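Local coordinates for protein serpin-ZX (Arabidopsis thaliana, PDB 3LE2) that inhibits cysteine proteases such as metacaspase-9 and RD21A, trapping metacaspase-9 covalently through its cleaved reactive center loop and restraining programmed cell death, at residues N30-F35 / G386-P391; H194-N199 / D367-L372; K283-F288 / F328-I333. All coordinates share one frame; numbering follows the deposited sequence.

Near the N terminus the chain lays down N30-F35, whose partner G386-P391 arrives almost at the C terminus, so contact 1 closes a loop of nearly the whole serpin. Inside it, H194-N199 meets D367-L372 in contact 2, and inside that loop K283-F288 pairs with F328-I333 in contact 3. The three are thus fully nested, with no crossing. Contacts 1 and 2 both involve sheet B, through the successive, hydrogen-bonded strands 370-376 and 382-388; contact 2 joins that sheet to a sheet C hairpin, and contact 3 lies in sheet A. Contacts 2 and 3 do not touch. Strand 33-35 lies between, paired with 382-388 and packed on F284 and F286 of strand 277-289.

Contact 1. Residues N30-F35 / G386-P391; sequences NSNVIF and GQVVDP
N30 and S31 open the contact against V389, whose CG2 presses on the peptide between them, 3.2 Å from N30 C. N30 O is also tied to D390 OD2 by a water that donates to both; that carboxylate also bonds H393 and the backbone of L392. S31 O takes a nearly straight bond from Q387 NE2 (3.2 Å, N-H...O 166°) and lies in the plane of the Q387 amide. The amide of N32 stands in for backbone pairing where the strands part: OD1 accepts both V389 N, at 2.8 Å and close to the line of its C=O, and D390 N, while ND2 donates to D390 O at 2.7 Å from above the carbonyl plane. Three bonds thus fix the rotation of this buried amide. From V33 onward the segments form an antiparallel pairing at the edge of serpin sheet B, strand 33-35 adding to strand 382-388. V33 and Q387 form a hydrogen-bonded pair (V33 N to Q387 O 3.1 Å), and V33 packs beside Q387 CG on the face covered by helix 5-25. I34 faces G386 in a non-hydrogen-bonded pair, CD1 4.1 Å from G386 CA, and its side chain touches F284 and F286.

Contact 2. Residues H194-N199 / D367-L372; sequences HLLDGN and DHPFLL
The tip of a sheet C hairpin, in the part of serpins known as the gate, meets the connection leading into a central strand of sheet B where H194 and L196 touch D367, H368 and P369. The hairpin reverses through a type I beta turn from L195 to G198, with D197 OD1 accepting from N199 N in an Asx turn. One carbonyl carries the polar join: D367 O accepts H194 N at 2.8 Å and H194 ND1 at 3.2 Å, the donors coming from opposite faces of its plane. Chi1 of H194 (-61°) sets CG beside the backbone N, and chi2 (78°) turns the ring so that D367 O lies at its edge, in its plane. The D367 carboxylate plane stands 73° from that ring, OD2 3.6 Å from H194 CE1. L196 CG slides past P369 CG at 3.7 Å, while P369 CD sits against H194 O. D367 OD1 is taken by H368 ND1 at 2.6 Å, in the plane of that ring, and H368 NE2 reaches P243 O. Oxygen partners at both nitrogens, one a carboxylate, are consistent with a protonated H368, whereas the bond to D367 O places a proton on ND1 of H194.

Contact 3. Residues K283-F288 / F328-I333; sequences KFSFGF and FHKACI
Two neighbouring strands of the large serpin sheet A run antiparallel here, K283-F288 against F328-I333, and their side chains meet on both faces. Backbone bonds join F284 with I333, F286 with A331 and F288 with H329, two to each pair. On the face that strand 33-35 covers, F284 and I333 lie side by side: I333 CG2 sits over one face of the phenyl ring, 3.8 Å from its centroid and 20° off the normal, a CH-pi contact displaced toward the rim. At the other end F288 CE1 meets the imidazole edge of H329 at CD2, 3.8 Å away. The H329 ring is held from outside the pair, by S36 N at NE2 and weakly by N171 OD1 at ND1. H329, with S36 and N171, belongs to the serpin shutter, the region beneath the middle of sheet A where its central strands can separate to admit the reactive center loop; in this native stressed form F328 and K330 still pair through their backbones with strand 167-176. The opposite face holds S285 and C332, whose CB atoms approach to 3.7 Å, followed by G287 and K330. G287 CA makes a CA-H...O contact with H329 O at 3.1 Å. A bend at chi2 (91°) lays K330 CD 3.7 Å from F286 O, while NZ makes a weak bond to E154 O.

Contact 1. Residues N30-F35 / G386-P391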
loop_
_atom_site.group_PDB
_atom_site.type_symbol
_atom_site.label_atom_id
_atom_site.label_comp_id
_atom_site.label_asym_id
_atom_site.label_seq_id
_atom_site.Cartn_x
_atom_site.Cartn_y
_atom_site.Cartn_z
ATOM N N ASN A 30 14.613 13.107 1.068
ATOM C CA ASN A 30 15.169 11.937 0.408
ATOM C C ASN A 30 14.734 10.618 1.037
ATOM O O ASN A 30 15.404 9.607 0.873
ATOM C CB ASN A 30 16.700 12.033 0.370
ATOM C CG ASN A 30 17.197 13.257 -0.408
ATOM O OD1 ASN A 30 18.243 13.831 -0.089
ATOM N ND2 ASN A 30 16.442 13.665 -1.426
ATOM N N SER A 31 13.603 10.630 1.742
ATOM C CA SER A 31 13.077 9.419 2.382
ATOM C C SER A 31 12.113 8.664 1.478
ATOM O O SER A 31 11.062 9.180 1.130
ATOM C CB SER A 31 12.342 9.754 3.691
ATOM O OG SER A 31 13.215 10.296 4.669
ATOM N N ASN A 32 12.458 7.431 1.131
ATOM C CA ASN A 32 11.553 6.565 0.398
ATOM C C ASN A 32 10.307 6.306 1.228
ATOM O O ASN A 32 10.374 6.319 2.461
ATOM C CB ASN A 32 12.247 5.244 0.071
ATOM C CG ASN A 32 13.360 5.410 -0.930
ATOM O OD1 ASN A 32 13.308 6.295 -1.785
ATOM N ND2 ASN A 32 14.380 4.567 -0.831
ATOM N N VAL A 33 9.181 6.074 0.552
ATOM C CA VAL A 33 7.930 5.720 1.213
ATOM C C VAL A 33 7.302 4.486 0.547
ATOM O O VAL A 33 7.347 4.350 -0.673
ATOM C CB VAL A 33 6.894 6.867 1.114
ATOM C CG1 VAL A 33 5.545 6.417 1.689
ATOM C CG2 VAL A 33 7.388 8.112 1.795
ATOM N N ILE A 34 6.722 3.593 1.343
ATOM C CA ILE A 34 5.842 2.541 0.813
ATOM C C ILE A 34 4.809 2.252 1.895
ATOM O O ILE A 34 5.167 2.161 3.060
ATOM C CB ILE A 34 6.603 1.244 0.449
ATOM C CG1 ILE A 34 5.691 0.262 -0.288
ATOM C CG2 ILE A 34 7.196 0.580 1.690
ATOM C CD1 ILE A 34 5.321 0.698 -1.702
ATOM N N PHE A 35 3.530 2.150 1.523
ATOM C CA PHE A 35 2.495 1.773 2.491
ATOM C C PHE A 35 1.291 1.165 1.790
ATOM O O PHE A 35 1.113 1.355 0.603
ATOM C CB PHE A 35 2.063 2.980 3.328
ATOM C CG PHE A 35 1.143 3.927 2.598
ATOM C CD1 PHE A 35 1.655 4.881 1.735
ATOM C CD2 PHE A 35 -0.225 3.862 2.785
ATOM C CE1 PHE A 35 0.810 5.769 1.050
ATOM C CE2 PHE A 35 -1.082 4.733 2.110
ATOM C CZ PHE A 35 -0.565 5.690 1.238
ATOM N N GLY A 386 3.781 4.276 -3.160
ATOM C CA GLY A 386 5.086 4.650 -2.642
ATOM C C GLY A 386 5.805 5.663 -3.511
ATOM O O GLY A 386 5.348 6.023 -4.602
ATOM N N GLN A 387 6.940 6.128 -3.019
ATOM C CA GLN A 387 7.813 6.972 -3.809
ATOM C C GLN A 387 9.234 6.474 -3.633
ATOM O O GLN A 387 9.642 6.139 -2.521
ATOM C CB GLN A 387 7.707 8.427 -3.370
ATOM C CG GLN A 387 8.391 8.788 -2.053
ATOM C CD GLN A 387 8.435 10.293 -1.867
ATOM O OE1 GLN A 387 7.789 11.031 -2.617
ATOM N NE2 GLN A 387 9.211 10.762 -0.885
ATOM N N VAL A 388 9.968 6.403 -4.739
ATOM C CA VAL A 388 11.390 6.082 -4.724
ATOM C C VAL A 388 12.130 7.380 -4.989
ATOM O O VAL A 388 12.100 7.907 -6.107
ATOM C CB VAL A 388 11.748 5.030 -5.806
ATOM C CG1 VAL A 388 13.224 4.689 -5.766
ATOM C CG2 VAL A 388 10.925 3.768 -5.607
ATOM N N VAL A 389 12.745 7.929 -3.944
ATOM C CA VAL A 389 13.501 9.176 -4.067
ATOM C C VAL A 389 14.990 8.919 -3.927
ATOM O O VAL A 389 15.801 9.779 -4.249
ATOM C CB VAL A 389 13.048 10.252 -3.045
ATOM C CG1 VAL A 389 11.631 10.747 -3.371
ATOM C CG2 VAL A 389 13.133 9.719 -1.612
ATOM N N ASP A 390 15.345 7.729 -3.459
ATOM C CA ASP A 390 16.743 7.336 -3.317
ATOM C C ASP A 390 16.860 5.817 -3.309
ATOM O O ASP A 390 16.619 5.186 -2.286
ATOM C CB ASP A 390 17.330 7.920 -2.028
ATOM C CG ASP A 390 18.703 7.358 -1.698
ATOM O OD1 ASP A 390 19.267 6.574 -2.500
ATOM O OD2 ASP A 390 19.217 7.700 -0.620
ATOM N N PRO A 391 17.248 5.233 -4.455
ATOM C CA PRO A 391 17.333 3.787 -4.681
ATOM C C PRO A 391 18.381 3.128 -3.800
ATOM O O PRO A 391 18.336 1.910 -3.631
ATOM C CB PRO A 391 17.818 3.678 -6.124
ATOM C CG PRO A 391 17.814 5.043 -6.673
ATOM C CD PRO A 391 17.851 5.999 -5.553
HETATM O O HOH W 1 17.521 8.269 1.467
#

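Contact 2. Residues H194-N199 / D367-L372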
loop_
_atom_site.group_PDB
_atom_site.type_symbol
_atom_site.label_atom_id
_atom_site.label_comp_id
_atom_site.label_asym_id
_atom_site.label_seq_id
_atom_site.Cartn_x
_atom_site.Cartn_y
_atom_site.Cartn_z
ATOM N N HIS A 194 19.385 10.977 -10.013
ATOM C CA HIS A 194 19.410 12.386 -9.640
ATOM C C HIS A 194 18.499 12.630 -8.447
ATOM O O HIS A 194 17.267 12.551 -8.562
ATOM C CB HIS A 194 19.002 13.283 -10.828
ATOM C CG HIS A 194 19.916 13.168 -12.008
ATOM N ND1 HIS A 194 19.869 12.107 -12.886
ATOM C CD2 HIS A 194 20.916 13.970 -12.444
ATOM C CE1 HIS A 194 20.799 12.258 -13.811
ATOM N NE2 HIS A 194 21.447 13.381 -13.567
ATOM N N LEU A 195 19.117 12.920 -7.304
ATOM C CA LEU A 195 18.401 13.184 -6.060
ATOM C C LEU A 195 17.694 14.542 -6.095
ATOM O O LEU A 195 18.112 15.450 -6.808
ATOM C CB LEU A 195 19.376 13.143 -4.889
ATOM C CG LEU A 195 19.467 11.933 -3.957
ATOM C CD1 LEU A 195 19.322 10.605 -4.660
ATOM C CD2 LEU A 195 20.797 11.986 -3.201
ATOM N N LEU A 196 16.623 14.677 -5.323
ATOM C CA LEU A 196 15.894 15.942 -5.246
ATOM C C LEU A 196 16.742 17.084 -4.651
ATOM O O LEU A 196 16.519 18.260 -4.952
ATOM C CB LEU A 196 14.601 15.763 -4.435
ATOM C CG LEU A 196 13.495 14.899 -5.056
ATOM C CD1 LEU A 196 12.392 14.577 -4.036
ATOM C CD2 LEU A 196 12.915 15.577 -6.300
ATOM N N ASP A 197 17.702 16.744 -3.799
ATOM C CA ASP A 197 18.556 17.769 -3.195
ATOM C C ASP A 197 19.597 18.332 -4.172
ATOM O O ASP A 197 20.467 19.105 -3.777
ATOM C CB ASP A 197 19.225 17.264 -1.902
ATOM C CG ASP A 197 20.206 16.135 -2.144
ATOM O OD1 ASP A 197 20.532 15.859 -3.321
ATOM O OD2 ASP A 197 20.655 15.520 -1.146
ATOM N N GLY A 198 19.509 17.942 -5.440
ATOM C CA GLY A 198 20.413 18.466 -6.451
ATOM C C GLY A 198 21.622 17.592 -6.758
ATOM O O GLY A 198 22.229 17.724 -7.820
ATOM N N ASN A 199 21.981 16.704 -5.838
ATOM C CA ASN A 199 23.099 15.800 -6.058
ATOM C C ASN A 199 22.712 14.542 -6.835
ATOM O O ASN A 199 21.529 14.254 -7.032
ATOM C CB ASN A 199 23.715 15.396 -4.718
ATOM C CG ASN A 199 23.955 16.585 -3.803
ATOM O OD1 ASN A 199 23.757 16.496 -2.589
ATOM N ND2 ASN A 199 24.372 17.712 -4.385
ATOM N N ASP A 367 15.857 7.669 -13.884
ATOM C CA ASP A 367 17.056 8.082 -13.186
ATOM C C ASP A 367 16.759 9.258 -12.275
ATOM O O ASP A 367 17.645 10.048 -11.958
ATOM C CB ASP A 367 18.138 8.456 -14.193
ATOM C CG ASP A 367 17.747 9.640 -15.044
ATOM O OD1 ASP A 367 16.581 10.084 -14.963
ATOM O OD2 ASP A 367 18.606 10.136 -15.800
ATOM N N HIS A 368 15.501 9.384 -11.874
ATOM C CA HIS A 368 15.105 10.412 -10.923
ATOM C C HIS A 368 13.818 9.959 -10.240
ATOM O O HIS A 368 13.242 8.955 -10.640
ATOM C CB HIS A 368 14.951 11.768 -11.612
ATOM C CG HIS A 368 14.072 11.735 -12.821
ATOM N ND1 HIS A 368 14.486 11.210 -14.028
ATOM C CD2 HIS A 368 12.805 12.176 -13.017
ATOM C CE1 HIS A 368 13.511 11.320 -14.914
ATOM N NE2 HIS A 368 12.480 11.904 -14.326
ATOM N N PRO A 369 13.390 10.667 -9.180
ATOM C CA PRO A 369 12.251 10.209 -8.369
ATOM C C PRO A 369 10.937 9.998 -9.119
ATOM O O PRO A 369 10.528 10.806 -9.948
ATOM C CB PRO A 369 12.106 11.311 -7.319
ATOM C CG PRO A 369 13.515 11.797 -7.147
ATOM C CD PRO A 369 14.083 11.800 -8.547
ATOM N N PHE A 370 10.281 8.892 -8.788
ATOM C CA PHE A 370 9.039 8.495 -9.419
ATOM C C PHE A 370 8.089 7.951 -8.366
ATOM O O PHE A 370 8.521 7.596 -7.266
ATOM C CB PHE A 370 9.299 7.442 -10.505
ATOM C CG PHE A 370 10.164 6.273 -10.059
ATOM C CD1 PHE A 370 11.547 6.331 -10.170
ATOM C CD2 PHE A 370 9.591 5.099 -9.595
ATOM C CE1 PHE A 370 12.356 5.250 -9.783
ATOM C CE2 PHE A 370 10.390 4.010 -9.206
ATOM C CZ PHE A 370 11.778 4.087 -9.307
ATOM N N LEU A 371 6.800 7.915 -8.696
ATOM C CA LEU A 371 5.819 7.294 -7.823
ATOM C C LEU A 371 5.679 5.837 -8.175
ATOM O O LEU A 371 6.030 5.416 -9.275
ATOM C CB LEU A 371 4.448 7.953 -7.951
ATOM C CG LEU A 371 4.284 9.312 -7.288
ATOM C CD1 LEU A 371 2.913 9.872 -7.604
ATOM C CD2 LEU A 371 4.507 9.189 -5.773
ATOM N N LEU A 372 5.172 5.069 -7.214
ATOM C CA LEU A 372 4.954 3.638 -7.358
ATOM C C LEU A 372 3.544 3.305 -6.928
ATOM O O LEU A 372 3.056 3.831 -5.924
ATOM C CB LEU A 372 5.899 2.855 -6.442
ATOM C CG LEU A 372 7.383 2.766 -6.769
ATOM C CD1 LEU A 372 8.062 1.897 -5.719
ATOM C CD2 LEU A 372 7.569 2.198 -8.160
#

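Contact 3. Residues K283-F288 / F328-I333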
loop_
_atom_site.group_PDB
_atom_site.type_symbol
_atom_site.label_atom_id
_atom_site.label_comp_id
_atom_site.label_asym_id
_atom_site.label_seq_id
_atom_site.Cartn_x
_atom_site.Cartn_y
_atom_site.Cartn_z
ATOM N N LYS A 283 15.209 -1.699 -2.606
ATOM C CA LYS A 283 14.647 -2.595 -1.606
ATOM C C LYS A 283 14.568 -1.845 -0.295
ATOM O O LYS A 283 15.586 -1.387 0.216
ATOM C CB LYS A 283 15.527 -3.834 -1.423
ATOM C CG LYS A 283 14.950 -4.860 -0.461
ATOM C CD LYS A 283 15.908 -6.034 -0.222
ATOM C CE LYS A 283 15.185 -7.204 0.442
ATOM N NZ LYS A 283 16.066 -8.402 0.656
ATOM N N PHE A 284 13.359 -1.705 0.246
ATOM C CA PHE A 284 13.209 -1.022 1.517
ATOM C C PHE A 284 11.896 -1.326 2.221
ATOM O O PHE A 284 10.946 -1.825 1.615
ATOM C CB PHE A 284 13.387 0.490 1.352
ATOM C CG PHE A 284 12.331 1.139 0.500
ATOM C CD1 PHE A 284 12.507 1.262 -0.871
ATOM C CD2 PHE A 284 11.162 1.634 1.073
ATOM C CE1 PHE A 284 11.530 1.876 -1.662
ATOM C CE2 PHE A 284 10.179 2.236 0.291
ATOM C CZ PHE A 284 10.365 2.367 -1.076
ATOM N N SER A 285 11.856 -1.028 3.513
ATOM C CA SER A 285 10.630 -1.141 4.270
ATOM C C SER A 285 10.271 0.247 4.795
ATOM O O SER A 285 11.086 1.170 4.766
ATOM C CB SER A 285 10.800 -2.124 5.424
ATOM O OG SER A 285 11.652 -1.572 6.415
ATOM N N PHE A 286 9.047 0.399 5.271
ATOM C CA PHE A 286 8.607 1.695 5.741
ATOM C C PHE A 286 7.477 1.499 6.729
ATOM O O PHE A 286 6.593 0.670 6.523
ATOM C CB PHE A 286 8.169 2.591 4.572
ATOM C CG PHE A 286 7.722 3.954 5.005
ATOM C CD1 PHE A 286 8.632 4.987 5.121
ATOM C CD2 PHE A 286 6.390 4.191 5.334
ATOM C CE1 PHE A 286 8.223 6.235 5.549
ATOM C CE2 PHE A 286 5.972 5.431 5.760
ATOM C CZ PHE A 286 6.882 6.461 5.864
ATOM N N GLY A 287 7.522 2.246 7.818
ATOM C CA GLY A 287 6.525 2.097 8.851
ATOM C C GLY A 287 6.158 3.446 9.418
ATOM O O GLY A 287 6.974 4.388 9.449
ATOM N N PHE A 288 4.920 3.553 9.878
ATOM C CA PHE A 288 4.485 4.798 10.468
ATOM C C PHE A 288 3.241 4.575 11.286
ATOM O O PHE A 288 2.563 3.549 11.149
ATOM C CB PHE A 288 4.297 5.881 9.389
ATOM C CG PHE A 288 3.079 5.691 8.506
ATOM C CD1 PHE A 288 3.038 4.695 7.540
ATOM C CD2 PHE A 288 1.983 6.535 8.630
ATOM C CE1 PHE A 288 1.917 4.531 6.715
ATOM C CE2 PHE A 288 0.860 6.380 7.816
ATOM C CZ PHE A 288 0.825 5.372 6.859
ATOM N N PHE A 328 -0.486 1.601 13.957
ATOM C CA PHE A 328 0.860 1.230 13.517
ATOM C C PHE A 328 0.826 0.403 12.236
ATOM O O PHE A 328 0.187 -0.654 12.184
ATOM C CB PHE A 328 1.581 0.463 14.630
ATOM C CG PHE A 328 1.838 1.287 15.869
ATOM C CD1 PHE A 328 1.132 1.046 17.045
ATOM C CD2 PHE A 328 2.788 2.311 15.854
ATOM C CE1 PHE A 328 1.384 1.802 18.210
ATOM C CE2 PHE A 328 3.037 3.076 16.999
ATOM C CZ PHE A 328 2.332 2.821 18.180
ATOM N N HIS A 329 1.507 0.889 11.201
ATOM C CA HIS A 329 1.522 0.200 9.911
ATOM C C HIS A 329 2.934 -0.017 9.389
ATOM O O HIS A 329 3.795 0.862 9.473
ATOM C CB HIS A 329 0.695 0.967 8.863
ATOM C CG HIS A 329 0.714 0.342 7.498
ATOM N ND1 HIS A 329 0.087 -0.856 7.218
ATOM C CD2 HIS A 329 1.271 0.756 6.332
ATOM C CE1 HIS A 329 0.272 -1.160 5.945
ATOM N NE2 HIS A 329 0.982 -0.197 5.383
ATOM N N LYS A 330 3.159 -1.196 8.831
ATOM C CA LYS A 330 4.436 -1.505 8.232
ATOM C C LYS A 330 4.247 -2.215 6.895
ATOM O O LYS A 330 3.377 -3.086 6.746
ATOM C CB LYS A 330 5.274 -2.374 9.174
ATOM C CG LYS A 330 6.675 -2.731 8.639
ATOM C CD LYS A 330 7.733 -1.720 9.062
ATOM C CE LYS A 330 9.019 -2.424 9.473
ATOM N NZ LYS A 330 9.915 -1.559 10.284
ATOM N N ALA A 331 5.094 -1.837 5.942
ATOM C CA ALA A 331 5.087 -2.380 4.610
ATOM C C ALA A 331 6.525 -2.462 4.118
ATOM O O ALA A 331 7.400 -1.749 4.610
ATOM C CB ALA A 331 4.283 -1.466 3.706
ATOM N N CYS A 332 6.781 -3.326 3.146
ATOM C CA CYS A 332 8.094 -3.344 2.504
ATOM C C CYS A 332 7.933 -3.624 1.012
ATOM O O CYS A 332 6.924 -4.180 0.583
ATOM C CB CYS A 332 9.004 -4.395 3.136
ATOM S SG CYS A 332 8.414 -6.048 2.821
ATOM N N ILE A 333 8.930 -3.232 0.230
ATOM C CA ILE A 333 8.869 -3.380 -1.215
ATOM C C ILE A 333 10.252 -3.698 -1.740
ATOM O O ILE A 333 11.266 -3.401 -1.099
ATOM C CB ILE A 333 8.287 -2.132 -1.923
ATOM C CG1 ILE A 333 7.939 -2.455 -3.382
ATOM C CG2 ILE A 333 9.251 -0.955 -1.833
ATOM C CD1 ILE A 333 6.847 -3.511 -3.547
#